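Local structure of putative sugar binding protein (Salmonella enterica subsp. enterica serovar Typhimurium, 3KNZ) at residues Ala68-Phe71 with Met72-Trp75. The protein probably binds sugar phosphates or related carbohydrate derivatives through its SIS fold, although its actual substrate and reaction are not established. Sequence-based numbering, arbitrary orientation.
Sequences ARTF and MQRW
F71 and W75 meet one turn apart on the helix. W75 CB and CG lie 3.7 and 3.9 Å from F71 O, which accepts the W75 backbone N-H. With CG beside the backbone N (chi1 -67°), the indole leans back along the helix: CD1 comes to 3.4 Å from F71 O and sits above the centre of the phenyl ring. NE1 is next, 3.5 Å from F71 CE1. The ring planes are inclined at 57°, an oblique pair. The W75 side chain also packs on L183 and on L191 of helix 185-215, whose M195 closes in on F71.

The R69 and Q73 side chains run side by side, with R69 NH1 and Q73 OE1 3.7 Å apart; both atoms are hydrogen-bonded to T92 OG1 of the second subunit. T70 CG2 touches R74 NH2 at 3.6 Å, while R74 NE and NH1 form salt bridges with E91 of the second subunit and same-chain D323, respectively. Backbone hydrogen bonds from N of residue i+4 to O of residue i, M72 to A68 through W75 to F71, set this one-turn spacing. This is the C-terminal part of the crossover helix in a right-handed beta-alpha-beta unit of the SIS fold, also lining the dimer interface.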
loop_
_atom_site.group_PDB
_atom_site.type_symbol
_atom_site.label_atom_id
_atom_site.label_comp_id
_atom_site.label_asym_id
_atom_site.label_seq_id
_atom_site.Cartn_x
_atom_site.Cartn_y
_atom_site.Cartn_z
ATOM N N ALA A 68 11.209 -6.396 -6.352
ATOM C CA ALA A 68 12.337 -7.219 -5.890
ATOM C C ALA A 68 12.122 -7.939 -4.546
ATOM O O ALA A 68 12.962 -8.743 -4.131
ATOM C CB ALA A 68 13.614 -6.347 -5.809
ATOM N N ARG A 69 11.010 -7.668 -3.871
ATOM C CA ARG A 69 10.779 -8.242 -2.542
ATOM C C ARG A 69 11.037 -9.755 -2.455
ATOM O O ARG A 69 11.876 -10.203 -1.669
ATOM C CB ARG A 69 9.362 -7.912 -2.044
ATOM C CG ARG A 69 9.129 -8.240 -0.558
ATOM C CD ARG A 69 7.731 -7.827 -0.083
ATOM N NE ARG A 69 6.682 -8.681 -0.642
ATOM C CZ ARG A 69 6.162 -9.742 -0.020
ATOM N NH1 ARG A 69 6.570 -10.084 1.195
ATOM N NH2 ARG A 69 5.214 -10.464 -0.606
ATOM N N THR A 70 10.319 -10.533 -3.260
ATOM C CA THR A 70 10.456 -11.993 -3.239
ATOM C C THR A 70 11.889 -12.465 -3.444
ATOM O O THR A 70 12.380 -13.302 -2.702
ATOM C CB THR A 70 9.598 -12.642 -4.327
ATOM O OG1 THR A 70 8.226 -12.315 -4.095
ATOM C CG2 THR A 70 9.773 -14.155 -4.319
ATOM N N PHE A 71 12.547 -11.927 -4.462
ATOM C CA PHE A 71 13.909 -12.316 -4.785
ATOM C C PHE A 71 14.807 -12.039 -3.598
ATOM O O PHE A 71 15.675 -12.842 -3.271
ATOM C CB PHE A 71 14.408 -11.555 -6.021
ATOM C CG PHE A 71 15.704 -12.081 -6.571
ATOM C CD1 PHE A 71 15.716 -13.217 -7.364
ATOM C CD2 PHE A 71 16.899 -11.447 -6.299
ATOM C CE1 PHE A 71 16.886 -13.712 -7.873
ATOM C CE2 PHE A 71 18.081 -11.939 -6.803
ATOM C CZ PHE A 71 18.075 -13.076 -7.590
HETATM N N MSE A 72 14.583 -10.910 -2.937
HETATM C CA MSE A 72 15.396 -10.564 -1.782
HETATM C C MSE A 72 15.150 -11.464 -0.585
HETATM O O MSE A 72 16.096 -11.840 0.107
HETATM C CB MSE A 72 15.177 -9.122 -1.365
HETATM C CG MSE A 72 15.641 -8.127 -2.393
HETATM SE SE MSE A 72 16.494 -6.643 -1.477
HETATM C CE MSE A 72 17.889 -7.646 -0.578
ATOM N N GLN A 73 13.887 -11.792 -0.326
ATOM C CA GLN A 73 13.558 -12.675 0.787
ATOM C C GLN A 73 14.290 -13.981 0.649
ATOM O O GLN A 73 14.936 -14.443 1.578
ATOM C CB GLN A 73 12.079 -13.025 0.805
ATOM C CG GLN A 73 11.147 -11.958 1.262
ATOM C CD GLN A 73 9.718 -12.447 1.234
ATOM O OE1 GLN A 73 9.082 -12.591 2.281
ATOM N NE2 GLN A 73 9.221 -12.758 0.040
ATOM N N ARG A 74 14.167 -14.572 -0.528
ATOM C CA ARG A 74 14.750 -15.873 -0.803
ATOM C C ARG A 74 16.256 -15.901 -0.584
ATOM O O ARG A 74 16.761 -16.718 0.186
ATOM C CB ARG A 74 14.427 -16.280 -2.244
ATOM C CG ARG A 74 14.801 -17.707 -2.610
ATOM C CD ARG A 74 14.389 -17.989 -4.036
ATOM N NE ARG A 74 12.961 -17.764 -4.204
ATOM C CZ ARG A 74 12.374 -17.471 -5.360
ATOM N NH1 ARG A 74 13.093 -17.335 -6.469
ATOM N NH2 ARG A 74 11.061 -17.283 -5.406
ATOM N N TRP A 75 16.962 -14.985 -1.235
ATOM C CA TRP A 75 18.420 -14.988 -1.191
ATOM C C TRP A 75 19.052 -14.338 0.032
ATOM O O TRP A 75 20.209 -14.610 0.341
ATOM C CB TRP A 75 18.978 -14.424 -2.493
ATOM C CG TRP A 75 18.670 -15.341 -3.637
ATOM C CD1 TRP A 75 17.824 -15.106 -4.678
ATOM C CD2 TRP A 75 19.165 -16.677 -3.816
ATOM N NE1 TRP A 75 17.786 -16.200 -5.512
ATOM C CE2 TRP A 75 18.600 -17.175 -5.004
ATOM C CE3 TRP A 75 20.051 -17.490 -3.097
ATOM C CZ2 TRP A 75 18.888 -18.443 -5.488
ATOM C CZ3 TRP A 75 20.332 -18.750 -3.577
ATOM C CH2 TRP A 75 19.753 -19.215 -4.759
#